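Local structure of histidine-containing phosphotransfer protein (Zea mays, 1WN0) at residues A[20-25]-A[91-96]; A[53-58]-A[122-127]; A[81-86]-A[97-102]. The protein probably relays phosphoryl groups from cytokinin sensor histidine kinases to response regulators in the plant multistep His-to-Asp phosphorelay. All blocks are in the same frame, centred on the assembly; numbering follows the deposited sequence.

Contact 1. Residues A[20-25]-A[91-96]; sequences SGLVDE and AQKVKF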
loop_
_atom_site.group_PDB
_atom_site.type_symbol
_atom_site.label_atom_id
_atom_site.label_comp_id
_atom_site.label_asym_id
_atom_site.label_seq_id
_atom_site.Cartn_x
_atom_site.Cartn_y
_atom_site.Cartn_z
ATOM N N SER A 20 -5.408 -2.818 14.729
ATOM C CA SER A 20 -4.694 -1.537 14.433
ATOM C C SER A 20 -5.106 -0.827 13.098
ATOM O O SER A 20 -4.624 0.276 12.756
ATOM C CB SER A 20 -3.200 -1.814 14.472
ATOM O OG SER A 20 -2.899 -2.523 13.306
ATOM N N GLY A 21 -5.998 -1.471 12.341
ATOM C CA GLY A 21 -6.463 -0.885 11.078
ATOM C C GLY A 21 -5.476 -0.838 9.902
ATOM O O GLY A 21 -5.747 -0.173 8.951
ATOM N N LEU A 22 -4.366 -1.569 9.916
ATOM C CA LEU A 22 -3.508 -1.623 8.697
ATOM C C LEU A 22 -4.225 -2.253 7.501
ATOM O O LEU A 22 -4.004 -1.847 6.329
ATOM C CB LEU A 22 -2.236 -2.370 8.931
ATOM C CG LEU A 22 -1.387 -1.867 10.121
ATOM C CD1 LEU A 22 -0.077 -2.487 10.112
ATOM C CD2 LEU A 22 -1.270 -0.367 10.292
ATOM N N VAL A 23 -5.113 -3.194 7.811
ATOM C CA VAL A 23 -5.910 -3.832 6.812
ATOM C C VAL A 23 -7.337 -3.764 7.259
ATOM O O VAL A 23 -7.594 -3.850 8.437
ATOM C CB VAL A 23 -5.438 -5.303 6.478
ATOM C CG1 VAL A 23 -4.024 -5.315 5.847
ATOM C CG2 VAL A 23 -5.533 -6.266 7.695
ATOM N N ASP A 24 -8.265 -3.598 6.320
ATOM C CA ASP A 24 -9.728 -3.585 6.594
ATOM C C ASP A 24 -10.421 -5.000 6.250
ATOM O O ASP A 24 -9.747 -5.975 5.963
ATOM C CB ASP A 24 -10.357 -2.398 5.857
ATOM C CG ASP A 24 -10.380 -2.580 4.323
ATOM O OD1 ASP A 24 -10.446 -1.562 3.584
ATOM O OD2 ASP A 24 -10.262 -3.669 3.739
ATOM N N GLU A 25 -11.747 -5.061 6.252
ATOM C CA GLU A 25 -12.546 -6.220 5.780
ATOM C C GLU A 25 -12.278 -6.780 4.362
ATOM O O GLU A 25 -12.419 -7.961 4.127
ATOM C CB GLU A 25 -14.080 -5.895 5.891
ATOM C CG GLU A 25 -14.498 -4.604 5.140
ATOM C CD GLU A 25 -15.822 -4.693 4.302
ATOM O OE1 GLU A 25 -16.133 -3.637 3.575
ATOM O OE2 GLU A 25 -16.526 -5.804 4.371
ATOM N N ALA A 91 -5.244 -2.390 2.063
ATOM C CA ALA A 91 -4.312 -1.500 2.867
ATOM C C ALA A 91 -4.937 -0.070 3.025
ATOM O O ALA A 91 -4.590 0.912 2.313
ATOM C CB ALA A 91 -2.994 -1.402 2.114
ATOM N N GLN A 92 -5.915 0.015 3.857
ATOM C CA GLN A 92 -6.786 1.127 3.917
ATOM C C GLN A 92 -6.058 2.427 4.321
ATOM O O GLN A 92 -6.453 3.471 3.925
ATOM C CB GLN A 92 -7.915 0.889 4.970
ATOM C CG GLN A 92 -9.087 1.869 4.849
ATOM C CD GLN A 92 -9.000 3.161 5.824
ATOM O OE1 GLN A 92 -9.624 4.256 5.537
ATOM N NE2 GLN A 92 -8.308 3.008 6.953
ATOM N N LYS A 93 -5.064 2.378 5.154
ATOM C CA LYS A 93 -4.451 3.637 5.596
ATOM C C LYS A 93 -3.619 4.175 4.415
ATOM O O LYS A 93 -3.677 5.332 4.057
ATOM C CB LYS A 93 -3.647 3.413 6.875
ATOM C CG LYS A 93 -4.504 3.133 8.139
ATOM C CD LYS A 93 -3.613 2.899 9.437
ATOM C CE LYS A 93 -4.478 2.752 10.783
ATOM N NZ LYS A 93 -5.606 3.780 11.067
ATOM N N VAL A 94 -2.911 3.303 3.728
ATOM C CA VAL A 94 -2.221 3.731 2.440
ATOM C C VAL A 94 -3.167 4.289 1.424
ATOM O O VAL A 94 -2.929 5.414 0.885
ATOM C CB VAL A 94 -1.449 2.490 1.819
ATOM C CG1 VAL A 94 -0.690 2.835 0.599
ATOM C CG2 VAL A 94 -0.464 1.907 2.880
ATOM N N LYS A 95 -4.279 3.554 1.156
ATOM C CA LYS A 95 -5.286 4.008 0.151
ATOM C C LYS A 95 -5.787 5.377 0.545
ATOM O O LYS A 95 -5.773 6.321 -0.277
ATOM C CB LYS A 95 -6.495 3.025 0.075
ATOM C CG LYS A 95 -7.639 3.278 -0.899
ATOM C CD LYS A 95 -8.786 2.276 -0.508
ATOM C CE LYS A 95 -10.126 2.204 -1.363
ATOM N NZ LYS A 95 -11.062 0.742 -1.400
ATOM N N PHE A 96 -6.124 5.544 1.836
ATOM C CA PHE A 96 -6.594 6.844 2.266
ATOM C C PHE A 96 -5.592 7.916 2.044
ATOM O O PHE A 96 -5.929 8.993 1.572
ATOM C CB PHE A 96 -7.003 6.832 3.719
ATOM C CG PHE A 96 -7.491 8.161 4.182
ATOM C CD1 PHE A 96 -6.619 9.056 4.799
ATOM C CD2 PHE A 96 -8.808 8.500 3.983
ATOM C CE1 PHE A 96 -7.082 10.391 5.121
ATOM C CE2 PHE A 96 -9.252 9.737 4.305
ATOM C CZ PHE A 96 -8.363 10.713 4.921
HETATM O O HOH W 1 -2.984 0.365 5.312
#
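The carboxylate of D24 and the amide of Q92 do not lie one upon the other: their planes are 32° apart, the two side chains cross at about a right angle, and the carboxylate tip of D24 comes against CB and CG of Q92, so that it does not meet the amide itself. OD1 of D24 lies 3.8 Å from CB of Q92, while the other oxygen, OD2, caps the following helix through a weak bond to Q26 N. The aliphatic part of K93 runs over the turn at S20 and G21. Its CG lies 3.6 Å from O of G21. CE of K93 reaches 3.2 Å from O of S20, and the bend at chi4 (-47°) then turns NZ aside, 4.0 Å from that oxygen. On the flank, CD2 of L22 touches CD of K93 at 4.1 Å. Deeper in, O of L22 faces the start of helix 92-99: CA of A91 makes a C-H...O contact to it at 3.5 Å, and a water donates to it at 2.6 Å while accepting from N of K93 at 2.9 Å. The arrangement sets the Schellman motif that ends helix 10-19, closed by G21 with positive phi, against the N-terminal turn of helix 92-99.

Contact 2. Residues A[53-58]-A[122-127]; sequences DADRII and NEFYDL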
loop_
_atom_site.group_PDB
_atom_site.type_symbol
_atom_site.label_atom_id
_atom_site.label_comp_id
_atom_site.label_asym_id
_atom_site.label_seq_id
_atom_site.Cartn_x
_atom_site.Cartn_y
_atom_site.Cartn_z
ATOM N N ASP A 53 4.809 -3.596 -6.307
ATOM C CA ASP A 53 4.253 -2.405 -6.907
ATOM C C ASP A 53 4.388 -1.192 -5.980
ATOM O O ASP A 53 4.836 -0.127 -6.409
ATOM C CB ASP A 53 2.742 -2.549 -7.273
ATOM C CG ASP A 53 2.430 -3.442 -8.498
ATOM O OD1 ASP A 53 3.335 -3.787 -9.277
ATOM O OD2 ASP A 53 1.215 -3.791 -8.757
ATOM N N ALA A 54 3.911 -1.296 -4.767
ATOM C CA ALA A 54 3.948 -0.119 -3.863
ATOM C C ALA A 54 5.396 0.466 -3.766
ATOM O O ALA A 54 5.647 1.699 -3.858
ATOM C CB ALA A 54 3.464 -0.504 -2.450
ATOM N N ASP A 55 6.355 -0.471 -3.643
ATOM C CA ASP A 55 7.739 -0.150 -3.486
ATOM C C ASP A 55 8.282 0.564 -4.718
ATOM O O ASP A 55 8.911 1.617 -4.585
ATOM C CB ASP A 55 8.584 -1.365 -3.102
ATOM C CG ASP A 55 9.981 -0.987 -2.688
ATOM O OD1 ASP A 55 10.261 -0.449 -1.552
ATOM O OD2 ASP A 55 10.835 -1.105 -3.578
ATOM N N ARG A 56 7.923 0.104 -5.896
ATOM C CA ARG A 56 8.480 0.698 -7.121
ATOM C C ARG A 56 7.739 2.077 -7.298
ATOM O O ARG A 56 8.335 3.140 -7.552
ATOM C CB ARG A 56 8.238 -0.294 -8.266
ATOM C CG ARG A 56 8.558 0.250 -9.671
ATOM C CD ARG A 56 7.936 -0.601 -10.909
ATOM N NE ARG A 56 6.636 -1.280 -10.632
ATOM C CZ ARG A 56 5.420 -0.793 -10.926
ATOM N NH1 ARG A 56 5.255 0.437 -11.531
ATOM N NH2 ARG A 56 4.348 -1.513 -10.581
ATOM N N ILE A 57 6.417 2.111 -7.042
ATOM C CA ILE A 57 5.717 3.419 -7.257
ATOM C C ILE A 57 6.190 4.573 -6.322
ATOM O O ILE A 57 6.419 5.664 -6.740
ATOM C CB ILE A 57 4.232 3.221 -7.148
ATOM C CG1 ILE A 57 3.775 2.380 -8.380
ATOM C CG2 ILE A 57 3.581 4.591 -7.070
ATOM C CD1 ILE A 57 2.512 1.757 -8.125
ATOM N N ILE A 58 6.423 4.233 -5.098
ATOM C CA ILE A 58 7.016 5.147 -4.067
ATOM C C ILE A 58 8.390 5.683 -4.429
ATOM O O ILE A 58 8.597 6.946 -4.367
ATOM C CB ILE A 58 6.949 4.464 -2.678
ATOM C CG1 ILE A 58 5.477 4.410 -2.232
ATOM C CG2 ILE A 58 7.782 5.209 -1.734
ATOM C CD1 ILE A 58 5.185 3.595 -0.911
ATOM N N ASN A 122 5.897 5.579 5.284
ATOM C CA ASN A 122 5.851 4.971 6.609
ATOM C C ASN A 122 4.802 3.943 6.773
ATOM O O ASN A 122 5.111 2.866 7.293
ATOM C CB ASN A 122 5.696 6.015 7.720
ATOM C CG ASN A 122 6.984 6.857 7.862
ATOM O OD1 ASN A 122 8.066 6.340 7.683
ATOM N ND2 ASN A 122 6.852 8.150 8.108
ATOM N N GLU A 123 3.568 4.229 6.280
ATOM C CA GLU A 123 2.420 3.308 6.435
ATOM C C GLU A 123 2.656 2.048 5.552
ATOM O O GLU A 123 2.294 0.857 5.897
ATOM C CB GLU A 123 1.170 4.006 5.964
ATOM C CG GLU A 123 0.636 5.039 6.955
ATOM C CD GLU A 123 -0.471 5.956 6.429
ATOM O OE1 GLU A 123 -1.160 6.575 7.232
ATOM O OE2 GLU A 123 -0.692 6.036 5.262
ATOM N N PHE A 124 3.231 2.269 4.399
ATOM C CA PHE A 124 3.643 1.141 3.604
ATOM C C PHE A 124 4.732 0.208 4.271
ATOM O O PHE A 124 4.467 -1.011 4.466
ATOM C CB PHE A 124 4.044 1.539 2.183
ATOM C CG PHE A 124 4.586 0.444 1.450
ATOM C CD1 PHE A 124 3.808 -0.618 1.161
ATOM C CD2 PHE A 124 5.938 0.412 1.163
ATOM C CE1 PHE A 124 4.338 -1.714 0.546
ATOM C CE2 PHE A 124 6.493 -0.617 0.484
ATOM C CZ PHE A 124 5.730 -1.683 0.137
ATOM N N TYR A 125 5.884 0.779 4.712
ATOM C CA TYR A 125 6.930 -0.023 5.342
ATOM C C TYR A 125 6.326 -0.806 6.504
ATOM O O TYR A 125 6.583 -1.983 6.621
ATOM C CB TYR A 125 8.096 0.837 5.790
ATOM C CG TYR A 125 8.932 1.418 4.651
ATOM C CD1 TYR A 125 8.848 0.941 3.337
ATOM C CD2 TYR A 125 9.866 2.411 4.902
ATOM C CE1 TYR A 125 9.673 1.495 2.294
ATOM C CE2 TYR A 125 10.688 2.941 3.843
ATOM C CZ TYR A 125 10.571 2.427 2.577
ATOM O OH TYR A 125 11.321 2.941 1.578
ATOM N N ASP A 126 5.455 -0.210 7.294
ATOM C CA ASP A 126 4.818 -0.916 8.441
ATOM C C ASP A 126 3.957 -2.105 7.954
ATOM O O ASP A 126 4.054 -3.239 8.478
ATOM C CB ASP A 126 4.023 0.154 9.205
ATOM C CG ASP A 126 3.299 -0.367 10.437
ATOM O OD1 ASP A 126 3.485 -1.516 10.919
ATOM O OD2 ASP A 126 2.480 0.337 11.020
ATOM N N LEU A 127 3.122 -1.905 6.917
ATOM C CA LEU A 127 2.264 -2.969 6.476
ATOM C C LEU A 127 3.065 -4.003 5.759
ATOM O O LEU A 127 2.922 -5.208 5.978
ATOM C CB LEU A 127 1.173 -2.431 5.579
ATOM C CG LEU A 127 -0.105 -3.261 5.333
ATOM C CD1 LEU A 127 -0.625 -3.087 3.967
ATOM C CD2 LEU A 127 -0.037 -4.615 5.646
#
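A54 and I58 pack against the F124 ring where two helices of the four-helix bundle run nearly antiparallel, their segment axes at 154° and no closer than 11.0 Å. The small alanine lets the large ring come in close. CB of A54 sits over one face, set toward the rim, 3.7 Å from the ring centroid in a CH-pi contact and only 3.3 Å from CE1 of F124. The ring is placed there because CG stands anti to the backbone N (chi1 174°), which sends it across to helix 42-64. I58 approaches obliquely, its CD1 3.9 Å from CD2 of F124, and F50 adds another ring, nearly perpendicular to that of F124. An alanine in place of F124 would probably open a gap between the two helices, leaving A54 CB and I58 CD1 without the ring they pack on.

Toward solvent the fit slackens. D55 borders the ring through its backbone N, 4.0 Å from CZ of F124, and more loosely through its CB. OD1 of its carboxylate is held by a salt bridge to R128, one turn beyond F124 on the partner helix. Y125 reaches back along this partly exposed margin with the end of its side chain, and OD1 of D55 lies 4.3 Å from CE1 of Y125, at the edge of the phenol ring and near its plane.

Contact 3. Residues A[81-86]-A[97-102]; sequences QLKGSS and TCMQFR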
loop_
_atom_site.group_PDB
_atom_site.type_symbol
_atom_site.label_atom_id
_atom_site.label_comp_id
_atom_site.label_asym_id
_atom_site.label_seq_id
_atom_site.Cartn_x
_atom_site.Cartn_y
_atom_site.Cartn_z
ATOM N N GLN A 81 -2.247 4.597 -9.385
ATOM C CA GLN A 81 -1.782 3.226 -9.326
ATOM C C GLN A 81 -1.522 2.744 -7.932
ATOM O O GLN A 81 -1.779 1.560 -7.648
ATOM C CB GLN A 81 -0.515 2.992 -10.131
ATOM C CG GLN A 81 -0.532 3.528 -11.635
ATOM C CD GLN A 81 0.894 3.391 -12.341
ATOM O OE1 GLN A 81 1.734 2.572 -11.923
ATOM N NE2 GLN A 81 1.146 4.213 -13.406
ATOM N N LEU A 82 -0.939 3.584 -7.065
ATOM C CA LEU A 82 -0.671 3.116 -5.713
ATOM C C LEU A 82 -1.972 2.881 -4.976
ATOM O O LEU A 82 -2.079 1.924 -4.130
ATOM C CB LEU A 82 0.234 4.101 -4.950
ATOM C CG LEU A 82 0.526 3.885 -3.500
ATOM C CD1 LEU A 82 1.078 2.502 -3.336
ATOM C CD2 LEU A 82 1.479 4.808 -3.022
ATOM N N LYS A 83 -2.949 3.763 -5.245
ATOM C CA LYS A 83 -4.299 3.616 -4.676
ATOM C C LYS A 83 -4.936 2.279 -5.055
ATOM O O LYS A 83 -5.395 1.503 -4.115
ATOM C CB LYS A 83 -5.150 4.738 -5.134
ATOM C CG LYS A 83 -6.549 4.788 -4.625
ATOM C CD LYS A 83 -7.534 5.649 -5.434
ATOM C CE LYS A 83 -8.987 4.992 -5.206
ATOM N NZ LYS A 83 -10.222 5.835 -5.557
ATOM N N GLY A 84 -4.946 1.955 -6.352
ATOM C CA GLY A 84 -5.504 0.626 -6.816
ATOM C C GLY A 84 -4.740 -0.548 -6.204
ATOM O O GLY A 84 -5.300 -1.578 -5.726
ATOM N N SER A 85 -3.438 -0.429 -6.077
ATOM C CA SER A 85 -2.642 -1.533 -5.455
ATOM C C SER A 85 -2.971 -1.719 -3.967
ATOM O O SER A 85 -3.141 -2.821 -3.473
ATOM C CB SER A 85 -1.182 -1.246 -5.641
ATOM O OG SER A 85 -0.334 -2.298 -5.217
ATOM N N SER A 86 -3.132 -0.608 -3.267
ATOM C CA SER A 86 -3.315 -0.661 -1.857
ATOM C C SER A 86 -4.738 -1.141 -1.643
ATOM O O SER A 86 -5.020 -2.022 -0.742
ATOM C CB SER A 86 -3.017 0.705 -1.276
ATOM O OG SER A 86 -4.210 1.415 -1.369
ATOM N N THR A 97 -4.324 7.671 2.378
ATOM C CA THR A 97 -3.256 8.645 1.962
ATOM C C THR A 97 -3.198 9.050 0.520
ATOM O O THR A 97 -2.994 10.229 0.189
ATOM C CB THR A 97 -1.861 8.216 2.517
ATOM O OG1 THR A 97 -2.004 8.057 3.932
ATOM C CG2 THR A 97 -0.856 9.366 2.490
ATOM N N CYS A 98 -3.306 8.059 -0.344
ATOM C CA CYS A 98 -3.206 8.226 -1.753
ATOM C C CYS A 98 -4.236 9.218 -2.167
ATOM O O CYS A 98 -3.973 10.106 -2.979
ATOM C CB CYS A 98 -3.434 6.938 -2.438
ATOM S SG CYS A 98 -2.060 5.836 -2.348
ATOM N N MET A 99 -5.398 9.126 -1.535
ATOM C CA MET A 99 -6.513 10.029 -1.859
ATOM C C MET A 99 -6.318 11.507 -1.528
ATOM O O MET A 99 -6.978 12.338 -2.100
ATOM C CB MET A 99 -7.859 9.461 -1.243
ATOM C CG MET A 99 -8.464 8.137 -2.096
ATOM S SD MET A 99 -9.545 7.325 -0.904
ATOM C CE MET A 99 -11.111 8.488 -1.316
ATOM N N GLN A 100 -5.394 11.850 -0.640
ATOM C CA GLN A 100 -5.126 13.273 -0.303
ATOM C C GLN A 100 -4.218 13.950 -1.256
ATOM O O GLN A 100 -3.929 15.147 -1.095
ATOM C CB GLN A 100 -4.529 13.373 1.108
ATOM C CG GLN A 100 -5.249 12.348 2.063
ATOM C CD GLN A 100 -6.806 12.393 2.005
ATOM O OE1 GLN A 100 -7.321 13.472 1.987
ATOM N NE2 GLN A 100 -7.555 11.204 2.061
ATOM N N PHE A 101 -3.693 13.200 -2.240
ATOM C CA PHE A 101 -2.759 13.787 -3.262
ATOM C C PHE A 101 -3.511 14.628 -4.270
ATOM O O PHE A 101 -2.934 15.444 -5.019
ATOM C CB PHE A 101 -2.016 12.654 -4.003
ATOM C CG PHE A 101 -0.713 12.227 -3.347
ATOM C CD1 PHE A 101 -0.710 11.293 -2.369
ATOM C CD2 PHE A 101 0.508 12.794 -3.710
ATOM C CE1 PHE A 101 0.492 10.851 -1.814
ATOM C CE2 PHE A 101 1.626 12.403 -3.166
ATOM C CZ PHE A 101 1.629 11.405 -2.207
ATOM N N ARG A 102 -4.807 14.409 -4.344
ATOM C CA ARG A 102 -5.543 15.090 -5.397
ATOM C C ARG A 102 -5.550 16.558 -5.206
ATOM O O ARG A 102 -5.216 17.326 -6.116
ATOM C CB ARG A 102 -7.002 14.611 -5.515
ATOM C CG ARG A 102 -7.016 13.114 -6.082
ATOM C CD ARG A 102 -5.574 12.314 -6.283
ATOM N NE ARG A 102 -5.703 10.919 -5.804
ATOM C CZ ARG A 102 -5.530 9.827 -6.561
ATOM N NH1 ARG A 102 -5.106 9.935 -7.844
ATOM N NH2 ARG A 102 -5.775 8.631 -6.010
#
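K83 and C98 bring the two backbones to within 5.6 Å, CA to CA, a close approach for helical segments and consistent with the small side chain of C98 at this point. That side chain is the buried centre of the contact. Its SG, anti to the carbonyl carbon (chi1 -76°), reaches across to helix 72-88 and touches CG of L82 at 3.4 Å. The same sulfur lies 3.7 Å from the backbone N of K83, so it rests at the junction of two successive residues of that helix. The CB atoms of K83 and C98 meet at 3.9 Å, and V79 gives C98 a further apolar neighbour from the preceding turn, while L82 also packs on A54 of helix 42-64.

Both segments belong to the HPt domain, and helix 72-88 carries H80, the predicted phosphohistidine, unphosphorylated here. K83 lies a turn beyond H80, and R102 touches H80 from the other segment, so the outer margin of this contact borders the probable phosphotransfer site.

On that margin K83 stretches out, its chain extended past CG, and crosses R102 at about a right angle. CD of K83 lies 3.5 Å from NH2 of R102, meeting the guanidinium at its edge and near its plane. The bends at chi2 and chi3 of R102 bring its tip back to the lysine, and NH1 has a long, weak ion pair with D76. NZ of K83 stands 5.3 Å from NH2 of R102; these like charges would be expected to repel mildly. M99 touches more lightly, its CG 4.3 Å from CD of K83. Within helix 72-88, OG of S86 donates to O of K83 at 3.0 Å, tilted 25° from the carbonyl plane.

From the N terminus, the turn 20-25 after the first helix pairs with 91-96, closing the loop of contact 1. Segment 53-58, inside that loop, pairs only later with 122-127, so contacts 1 and 2 cross. Contact 3, 81-86 with 97-102, closes a short loop wholly within the span of contact 2, and it also crosses contact 1, since 91-96 falls between its halves. Helix 92-99 serves contacts 1 and 3. The three meet directly: probable hydrogen bonds join E123 OE2 to T97 OG1 and A91 N to S86 O, and A91 packs on L127. Together they tie the N-terminal turn and helices 42-64, 72-88, 92-99, 101-106 and 110-138 into one body.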